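Long-range contact in copper-containing nitrite reductase (Hyphomicrobium denitrificans 1NES1, PDB 6TFO), which probably reduces nitrite to nitric oxide, taking electrons from cytochrome c and using copper as its cofactor: residues 79-93 against 105-119. Residues are numbered along the deposited sequence; the frame is centred on the assembly and turned at random.
With CU (copper (II) ion), chain L.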
ATOM      1  N   GLN C  79       5.345  18.325  16.477  1.00 47.69           N
ATOM      2  CA  GLN C  79       4.583  19.527  16.898  1.00 44.64           C
ATOM      3  C   GLN C  79       5.004  20.684  15.994  1.00 46.15           C
ATOM      4  O   GLN C  79       6.214  20.817  15.699  1.00 42.69           O
ATOM      5  CB  GLN C  79       4.801  19.878  18.364  1.00 44.38           C
ATOM      6  CG  GLN C  79       4.294  18.799  19.303  1.00 49.32           C
ATOM      7  CD  GLN C  79       4.154  19.326  20.707  1.00 52.26           C
ATOM      8  OE1 GLN C  79       4.890  20.195  21.154  1.00 56.70           O
ATOM      9  NE2 GLN C  79       3.156  18.824  21.399  1.00 54.98           N
ATOM     10  N   HIS C  80       4.014  21.453  15.538  1.00 43.27           N
ATOM     11  CA  HIS C  80       4.185  22.584  14.592  1.00 46.30           C
ATOM     12  C   HIS C  80       3.168  23.698  14.879  1.00 42.91           C
ATOM     13  O   HIS C  80       2.012  23.420  15.303  1.00 44.53           O
ATOM     14  CB  HIS C  80       4.054  22.130  13.126  1.00 44.73           C
ATOM     15  CG  HIS C  80       4.983  21.034  12.725  1.00 41.52           C
ATOM     16  ND1 HIS C  80       6.329  21.227  12.607  1.00 40.31           N
ATOM     17  CD2 HIS C  80       4.747  19.741  12.417  1.00 43.41           C
ATOM     18  CE1 HIS C  80       6.899  20.098  12.249  1.00 45.42           C
ATOM     19  NE2 HIS C  80       5.949  19.168  12.138  1.00 47.09           N
ATOM     20  N   ASP C  81       3.604  24.922  14.621  1.00 40.89           N
ATOM     21  CA  ASP C  81       2.722  26.073  14.356  1.00 42.37           C
ATOM     22  C   ASP C  81       3.296  26.830  13.151  1.00 41.23           C
ATOM     23  O   ASP C  81       4.292  26.375  12.554  1.00 39.01           O
ATOM     24  CB  ASP C  81       2.569  26.913  15.623  1.00 48.79           C
ATOM     25  CG  ASP C  81       3.859  27.548  16.094  1.00 47.22           C
ATOM     26  OD1 ASP C  81       4.785  27.608  15.301  1.00 46.06           O
ATOM     27  OD2 ASP C  81       3.903  27.981  17.253  1.00 50.51           O
ATOM     28  N   ALA C  82       2.634  27.914  12.773  1.00 38.61           N
ATOM     29  CA  ALA C  82       3.141  28.942  11.851  1.00 41.09           C
ATOM     30  C   ALA C  82       2.975  30.286  12.555  1.00 44.98           C
ATOM     31  O   ALA C  82       1.904  30.499  13.153  1.00 50.79           O
ATOM     32  CB  ALA C  82       2.388  28.872  10.543  1.00 41.07           C
ATOM     33  N   VAL C  83       4.000  31.122  12.518  1.00 43.70           N
ATOM     34  CA  VAL C  83       4.027  32.436  13.205  1.00 43.12           C
ATOM     35  C   VAL C  83       4.485  33.485  12.194  1.00 46.07           C
ATOM     36  O   VAL C  83       5.407  33.191  11.405  1.00 41.77           O
ATOM     37  CB  VAL C  83       4.944  32.395  14.436  1.00 44.76           C
ATOM     38  CG1 VAL C  83       4.990  33.742  15.149  1.00 47.85           C
ATOM     39  CG2 VAL C  83       4.536  31.297  15.393  1.00 42.92           C
ATOM     40  N   ILE C  84       3.857  34.660  12.226  1.00 48.45           N
ATOM     41  CA  ILE C  84       4.264  35.879  11.463  1.00 52.44           C
ATOM     42  C   ILE C  84       4.355  37.019  12.479  1.00 59.63           C
ATOM     43  O   ILE C  84       3.295  37.406  13.036  1.00 65.77           O
ATOM     44  CB  ILE C  84       3.251  36.153  10.337  1.00 51.92           C
ATOM     45  CG1 ILE C  84       2.808  34.847   9.671  1.00 51.19           C
ATOM     46  CG2 ILE C  84       3.807  37.167   9.346  1.00 48.53           C
ATOM     47  CD1 ILE C  84       2.235  35.012   8.287  1.00 51.92           C
ATOM     48  N   ASP C  85       5.569  37.479  12.784  1.00 68.09           N
ATOM     49  CA  ASP C  85       5.822  38.319  13.990  1.00 70.86           C
ATOM     50  C   ASP C  85       5.146  39.686  13.822  1.00 75.70           C
ATOM     51  O   ASP C  85       4.462  40.124  14.781  1.00 70.61           O
ATOM     52  CB  ASP C  85       7.321  38.455  14.280  1.00 68.69           C
ATOM     53  CG  ASP C  85       7.940  37.196  14.882  1.00 64.76           C
ATOM     54  OD1 ASP C  85       7.201  36.374  15.430  1.00 58.47           O
ATOM     55  OD2 ASP C  85       9.154  37.046  14.793  1.00 70.56           O
ATOM     56  N   GLN C  86       5.296  40.297  12.639  1.00 77.71           N
ATOM     57  CA  GLN C  86       4.984  41.726  12.365  1.00 75.37           C
ATOM     58  C   GLN C  86       3.467  41.916  12.353  1.00 72.91           C
ATOM     59  O   GLN C  86       3.033  43.066  12.385  1.00 80.90           O
ATOM     60  CB  GLN C  86       5.614  42.177  11.043  1.00 75.48           C
ATOM     61  CG  GLN C  86       7.114  41.933  10.994  1.00 85.53           C
ATOM     62  CD  GLN C  86       7.507  40.473  10.903  1.00 90.67           C
ATOM     63  OE1 GLN C  86       6.698  39.582  10.618  1.00 84.95           O
ATOM     64  NE2 GLN C  86       8.781  40.215  11.149  1.00 92.34           N
ATOM     65  N   TYR C  87       2.710  40.814  12.280  1.00 65.90           N
ATOM     66  CA  TYR C  87       1.226  40.775  12.277  1.00 56.86           C
ATOM     67  C   TYR C  87       0.702  40.158  13.576  1.00 51.89           C
ATOM     68  O   TYR C  87      -0.507  39.950  13.692  1.00 50.25           O
ATOM     69  CB  TYR C  87       0.727  39.988  11.064  1.00 56.18           C
ATOM     70  CG  TYR C  87       0.878  40.753   9.777  1.00 57.39           C
ATOM     71  CD1 TYR C  87       0.006  41.767   9.467  1.00 58.29           C
ATOM     72  CD2 TYR C  87       1.925  40.522   8.905  1.00 59.15           C
ATOM     73  CE1 TYR C  87       0.135  42.496   8.303  1.00 57.81           C
ATOM     74  CE2 TYR C  87       2.074  41.250   7.740  1.00 59.74           C
ATOM     75  CZ  TYR C  87       1.170  42.245   7.431  1.00 57.78           C
ATOM     76  OH  TYR C  87       1.274  42.971   6.281  1.00 65.88           O
ATOM     77  N   ALA C  88       1.571  39.853  14.530  1.00 47.19           N
ATOM     78  CA  ALA C  88       1.196  39.115  15.753  1.00 50.79           C
ATOM     79  C   ALA C  88       0.178  38.018  15.417  1.00 48.83           C
ATOM     80  O   ALA C  88      -0.722  37.787  16.210  1.00 56.77           O
ATOM     81  CB  ALA C  88       0.643  40.090  16.750  1.00 53.68           C
ATOM     82  N   ALA C  89       0.335  37.364  14.270  1.00 47.60           N
ATOM     83  CA  ALA C  89      -0.553  36.299  13.746  1.00 47.00           C
ATOM     84  C   ALA C  89       0.119  34.942  13.957  1.00 47.90           C
ATOM     85  O   ALA C  89       1.307  34.824  13.621  1.00 53.00           O
ATOM     86  CB  ALA C  89      -0.811  36.543  12.277  1.00 46.63           C
ATOM     87  N   ARG C  90      -0.603  33.957  14.488  1.00 46.38           N
ATOM     88  CA  ARG C  90      -0.062  32.581  14.595  1.00 46.25           C
ATOM     89  C   ARG C  90      -1.203  31.562  14.574  1.00 48.14           C
ATOM     90  O   ARG C  90      -2.329  31.897  14.966  1.00 49.12           O
ATOM     91  CB  ARG C  90       0.801  32.422  15.848  1.00 43.87           C
ATOM     92  CG  ARG C  90       0.024  32.450  17.154  1.00 45.05           C
ATOM     93  CD  ARG C  90       0.963  32.680  18.331  1.00 47.51           C
ATOM     94  NE  ARG C  90       1.958  31.623  18.411  1.00 48.39           N
ATOM     95  CZ  ARG C  90       3.232  31.800  18.752  1.00 50.70           C
ATOM     96  NH1 ARG C  90       3.696  32.997  19.062  1.00 54.53           N
ATOM     97  NH2 ARG C  90       4.063  30.778  18.764  1.00 51.06           N
ATOM     98  N   SER C  91      -0.896  30.355  14.108  1.00 47.18           N
ATOM     99  CA  SER C  91      -1.736  29.151  14.296  1.00 44.47           C
ATOM    100  C   SER C  91      -1.628  28.716  15.753  1.00 45.09           C
ATOM    101  O   SER C  91      -0.731  29.227  16.470  1.00 44.66           O
ATOM    102  CB  SER C  91      -1.300  28.034  13.403  1.00 48.93           C
ATOM    103  OG  SER C  91      -0.204  27.338  13.999  1.00 47.03           O
ATOM    104  N   ALA C  92      -2.488  27.774  16.147  1.00 41.14           N
ATOM    105  CA  ALA C  92      -2.290  26.933  17.343  1.00 42.71           C
ATOM    106  C   ALA C  92      -1.182  25.920  17.035  1.00 44.80           C
ATOM    107  O   ALA C  92      -0.862  25.726  15.842  1.00 44.69           O
ATOM    108  CB  ALA C  92      -3.586  26.250  17.711  1.00 39.76           C
ATOM    109  N   ILE C  93      -0.641  25.271  18.061  1.00 45.20           N
ATOM    110  CA  ILE C  93       0.255  24.092  17.906  1.00 44.98           C
ATOM    111  C   ILE C  93      -0.579  22.883  17.458  1.00 45.04           C
ATOM    112  O   ILE C  93      -1.487  22.487  18.184  1.00 45.80           O
ATOM    113  CB  ILE C  93       1.013  23.823  19.217  1.00 46.03           C
ATOM    114  CG1 ILE C  93       2.043  24.921  19.500  1.00 49.95           C
ATOM    115  CG2 ILE C  93       1.660  22.450  19.178  1.00 49.36           C
ATOM    116  CD1 ILE C  93       1.595  25.990  20.465  1.00 55.34           C
ATOM    117  N   PHE C 105      -5.606  37.349   9.273  1.00 43.47           N
ATOM    118  CA  PHE C 105      -5.095  38.695   9.593  1.00 44.60           C
ATOM    119  C   PHE C 105      -5.282  39.531   8.333  1.00 44.73           C
ATOM    120  O   PHE C 105      -5.520  38.929   7.251  1.00 45.25           O
ATOM    121  CB  PHE C 105      -3.631  38.615  10.040  1.00 50.22           C
ATOM    122  CG  PHE C 105      -2.681  38.089   8.988  1.00 47.49           C
ATOM    123  CD1 PHE C 105      -2.439  36.729   8.864  1.00 47.25           C
ATOM    124  CD2 PHE C 105      -2.020  38.956   8.128  1.00 49.54           C
ATOM    125  CE1 PHE C 105      -1.581  36.251   7.886  1.00 51.86           C
ATOM    126  CE2 PHE C 105      -1.161  38.482   7.146  1.00 48.13           C
ATOM    127  CZ  PHE C 105      -0.944  37.128   7.025  1.00 51.28           C
ATOM    128  N   ILE C 106      -5.180  40.850   8.483  1.00 44.28           N
ATOM    129  CA  ILE C 106      -5.239  41.815   7.356  1.00 48.54           C
ATOM    130  C   ILE C 106      -3.808  42.150   6.962  1.00 46.61           C
ATOM    131  O   ILE C 106      -3.073  42.614   7.838  1.00 44.53           O
ATOM    132  CB  ILE C 106      -6.043  43.071   7.748  1.00 49.76           C
ATOM    133  CG1 ILE C 106      -7.433  42.708   8.285  1.00 42.96           C
ATOM    134  CG2 ILE C 106      -6.118  44.024   6.564  1.00 54.42           C
ATOM    135  CD1 ILE C 106      -8.400  43.861   8.339  1.00 43.81           C
ATOM    136  N   ALA C 107      -3.459  41.945   5.693  1.00 47.46           N
ATOM    137  CA  ALA C 107      -2.124  42.261   5.140  1.00 53.78           C
ATOM    138  C   ALA C 107      -1.998  43.783   4.977  1.00 52.09           C
ATOM    139  O   ALA C 107      -1.987  44.267   3.832  1.00 54.01           O
ATOM    140  CB  ALA C 107      -1.919  41.511   3.842  1.00 56.16           C
ATOM    141  N   SER C 108      -1.910  44.498   6.099  1.00 51.23           N
ATOM    142  CA  SER C 108      -1.959  45.976   6.194  1.00 54.50           C
ATOM    143  C   SER C 108      -0.612  46.619   5.854  1.00 62.10           C
ATOM    144  O   SER C 108      -0.624  47.791   5.444  1.00 64.26           O
ATOM    145  CB  SER C 108      -2.437  46.398   7.546  1.00 53.37           C
ATOM    146  OG  SER C 108      -1.815  45.645   8.566  1.00 55.90           O
ATOM    147  N   LYS C 109       0.503  45.897   6.018  1.00 74.66           N
ATOM    148  CA  LYS C 109       1.880  46.423   5.784  1.00 74.50           C
ATOM    149  C   LYS C 109       2.514  45.722   4.574  1.00 70.75           C
ATOM    150  O   LYS C 109       2.608  44.473   4.598  1.00 65.97           O
ATOM    151  CB  LYS C 109       2.742  46.267   7.042  1.00 80.10           C
ATOM    152  CG  LYS C 109       3.069  47.583   7.739  1.00 89.10           C
ATOM    153  CD  LYS C 109       4.127  48.415   7.009  1.00 93.01           C
ATOM    154  CE  LYS C 109       5.542  47.925   7.228  1.00 91.51           C
ATOM    155  NZ  LYS C 109       5.940  48.069   8.647  1.00 91.86           N
ATOM    156  N   VAL C 110       2.932  46.503   3.567  1.00 62.34           N
ATOM    157  CA  VAL C 110       3.709  46.042   2.379  1.00 61.58           C
ATOM    158  C   VAL C 110       5.083  45.569   2.859  1.00 58.93           C
ATOM    159  O   VAL C 110       5.578  46.116   3.873  1.00 61.62           O
ATOM    160  CB  VAL C 110       3.853  47.148   1.308  1.00 61.81           C
ATOM    161  CG1 VAL C 110       5.041  46.929   0.382  1.00 62.92           C
ATOM    162  CG2 VAL C 110       2.606  47.291   0.461  1.00 64.18           C
ATOM    163  N   GLY C 111       5.665  44.594   2.160  1.00 59.69           N
ATOM    164  CA  GLY C 111       7.030  44.100   2.425  1.00 61.40           C
ATOM    165  C   GLY C 111       7.096  42.587   2.466  1.00 56.55           C
ATOM    166  O   GLY C 111       6.163  41.913   1.944  1.00 57.32           O
ATOM    167  N   GLN C 112       8.179  42.058   3.036  1.00 54.89           N
ATOM    168  CA  GLN C 112       8.414  40.595   3.142  1.00 55.65           C
ATOM    169  C   GLN C 112       8.517  40.226   4.617  1.00 51.49           C
ATOM    170  O   GLN C 112       9.206  40.921   5.342  1.00 50.72           O
ATOM    171  CB  GLN C 112       9.663  40.180   2.370  1.00 59.01           C
ATOM    172  CG  GLN C 112       9.689  40.710   0.946  1.00 63.81           C
ATOM    173  CD  GLN C 112      10.292  39.722  -0.019  1.00 66.00           C
ATOM    174  OE1 GLN C 112      10.122  39.849  -1.221  1.00 74.84           O
ATOM    175  NE2 GLN C 112      10.968  38.714   0.502  1.00 60.82           N
ATOM    176  N   PHE C 113       7.829  39.165   5.019  1.00 51.70           N
ATOM    177  CA  PHE C 113       7.648  38.757   6.432  1.00 58.05           C
ATOM    178  C   PHE C 113       7.801  37.244   6.505  1.00 57.80           C
ATOM    179  O   PHE C 113       7.182  36.567   5.682  1.00 54.12           O
ATOM    180  CB  PHE C 113       6.278  39.210   6.959  1.00 58.87           C
ATOM    181  CG  PHE C 113       5.989  40.672   6.726  1.00 57.29           C
ATOM    182  CD1 PHE C 113       6.422  41.643   7.622  1.00 58.07           C
ATOM    183  CD2 PHE C 113       5.313  41.083   5.591  1.00 53.89           C
ATOM    184  CE1 PHE C 113       6.162  42.987   7.393  1.00 55.50           C
ATOM    185  CE2 PHE C 113       5.048  42.429   5.367  1.00 54.28           C
ATOM    186  CZ  PHE C 113       5.487  43.383   6.253  1.00 52.72           C
ATOM    187  N   ASP C 114       8.626  36.755   7.432  1.00 60.46           N
ATOM    188  CA  ASP C 114       8.845  35.306   7.641  1.00 54.51           C
ATOM    189  C   ASP C 114       7.609  34.725   8.305  1.00 46.68           C
ATOM    190  O   ASP C 114       7.167  35.284   9.321  1.00 52.14           O
ATOM    191  CB  ASP C 114      10.093  35.025   8.476  1.00 57.57           C
ATOM    192  CG  ASP C 114      11.391  35.134   7.688  1.00 57.70           C
ATOM    193  OD1 ASP C 114      11.328  35.378   6.463  1.00 59.86           O
ATOM    194  OD2 ASP C 114      12.453  34.985   8.314  1.00 58.00           O
ATOM    195  N   TYR C 115       7.072  33.664   7.717  1.00 45.54           N
ATOM    196  CA  TYR C 115       6.262  32.665   8.446  1.00 44.58           C
ATOM    197  C   TYR C 115       7.199  31.527   8.832  1.00 44.67           C
ATOM    198  O   TYR C 115       7.987  31.083   7.971  1.00 44.83           O
ATOM    199  CB  TYR C 115       5.057  32.233   7.616  1.00 46.84           C
ATOM    200  CG  TYR C 115       5.300  31.385   6.394  1.00 45.39           C
ATOM    201  CD1 TYR C 115       5.288  29.999   6.479  1.00 46.09           C
ATOM    202  CD2 TYR C 115       5.395  31.961   5.142  1.00 44.50           C
ATOM    203  CE1 TYR C 115       5.439  29.206   5.357  1.00 46.30           C
ATOM    204  CE2 TYR C 115       5.557  31.183   4.009  1.00 43.92           C
ATOM    205  CZ  TYR C 115       5.584  29.803   4.118  1.00 46.98           C
ATOM    206  OH  TYR C 115       5.724  29.021   3.008  1.00 45.01           O
ATOM    207  N   TYR C 116       7.121  31.079  10.082  1.00 42.00           N
ATOM    208  CA  TYR C 116       8.049  30.072  10.639  1.00 40.94           C
ATOM    209  C   TYR C 116       7.374  29.288  11.764  1.00 43.99           C
ATOM    210  O   TYR C 116       6.364  29.733  12.321  1.00 50.06           O
ATOM    211  CB  TYR C 116       9.312  30.777  11.130  1.00 43.48           C
ATOM    212  CG  TYR C 116       9.091  31.627  12.345  1.00 43.47           C
ATOM    213  CD1 TYR C 116       9.195  31.082  13.612  1.00 43.37           C
ATOM    214  CD2 TYR C 116       8.745  32.966  12.231  1.00 46.21           C
ATOM    215  CE1 TYR C 116       8.973  31.849  14.744  1.00 45.99           C
ATOM    216  CE2 TYR C 116       8.530  33.749  13.356  1.00 48.11           C
ATOM    217  CZ  TYR C 116       8.632  33.186  14.618  1.00 48.21           C
ATOM    218  OH  TYR C 116       8.416  33.939  15.733  1.00 43.15           O
ATOM    219  N   CYS C 117       7.935  28.128  12.086  1.00 41.43           N
ATOM    220  CA  CYS C 117       7.508  27.277  13.215  1.00 42.39           C
ATOM    221  C   CYS C 117       8.323  27.688  14.440  1.00 45.93           C
ATOM    222  O   CYS C 117       9.536  27.833  14.320  1.00 52.21           O
ATOM    223  CB  CYS C 117       7.702  25.800  12.898  1.00 42.54           C
ATOM    224  SG  CYS C 117       7.227  24.730  14.277  1.00 46.07           S
ATOM    225  N   SER C 118       7.677  27.892  15.576  1.00 48.72           N
ATOM    226  CA  SER C 118       8.333  28.374  16.819  1.00 46.72           C
ATOM    227  C   SER C 118       8.750  27.190  17.691  1.00 42.66           C
ATOM    228  O   SER C 118       9.366  27.450  18.714  1.00 45.97           O
ATOM    229  CB  SER C 118       7.422  29.289  17.593  1.00 44.32           C
ATOM    230  OG  SER C 118       6.324  28.562  18.121  1.00 45.54           O
ATOM    231  N   LEU C 119       8.388  25.953  17.342  1.00 43.57           N
ATOM    232  CA  LEU C 119       8.780  24.766  18.158  1.00 48.16           C
ATOM    233  C   LEU C 119      10.316  24.640  18.206  1.00 44.83           C
ATOM    234  O   LEU C 119      11.026  25.006  17.274  1.00 35.89           O
ATOM    235  CB  LEU C 119       8.110  23.505  17.605  1.00 54.91           C
ATOM    236  CG  LEU C 119       6.713  23.169  18.154  1.00 58.40           C
ATOM    237  CD1 LEU C 119       6.692  23.079  19.681  1.00 53.03           C
ATOM    238  CD2 LEU C 119       5.684  24.180  17.674  1.00 60.10           C
TER
HETATM  239 CU    CU L 503       7.425  22.755  13.389  1.00 44.02          CU
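Val83 and Tyr116 form an antiparallel hydrogen-bonded pair where a beta hairpin, 83-84 with 89-90, joins strand 111-116 in the cupredoxin domain that carries a type 1 copper; the contact runs from this metal site to an aromatic cluster at the other end. Val83 N gives a short bond to Tyr116 O (2.7 Å), and Tyr116 N returns one to Val83 O. With CG between its backbone N and carbonyl carbon (chi1 69°), Tyr116 lays its ring against Val83, whose CB makes a CH-pi contact 4.0 Å from the ring centroid, over one face. Tyr116 OH donates to the syn side of Asp85 OD1 (2.7 Å). At the copper end, His80 ND1 and Cys117 SG, one from each segment, bind the copper, the thiolate sulfur at 2.2 Å from it; His122 and Met127 complete the site. Asp81 is a second-shell residue of the site: its N points a weak, nearly straight bond at Cys117 SG, while its carboxylate grips Ser118 through OD1 to N and OD2 to OG (2.6 Å), the latter on the syn lone pair. Arg90 NH2 reaches the same OD2 from above the carboxylate plane in a salt bridge, so two donors fix that oxygen. At the far end, the edge of Tyr87 is turned to the face of Phe113, planes 72° apart, with Tyr87 CE2 over the ring centre; Phe105 CD2 lies over a face of Tyr87, and Lys109 N donates to Tyr87 OH (3.0 Å). Ile84 CD1 packs against Phe105 CZ. Strand 128-134 flanks 111-116 on the side away from the hairpin; Phe105, on strand 100-106, and Ile70, on neighbouring strand 67-73, belong to the facing sheet, where Ile84 meets both.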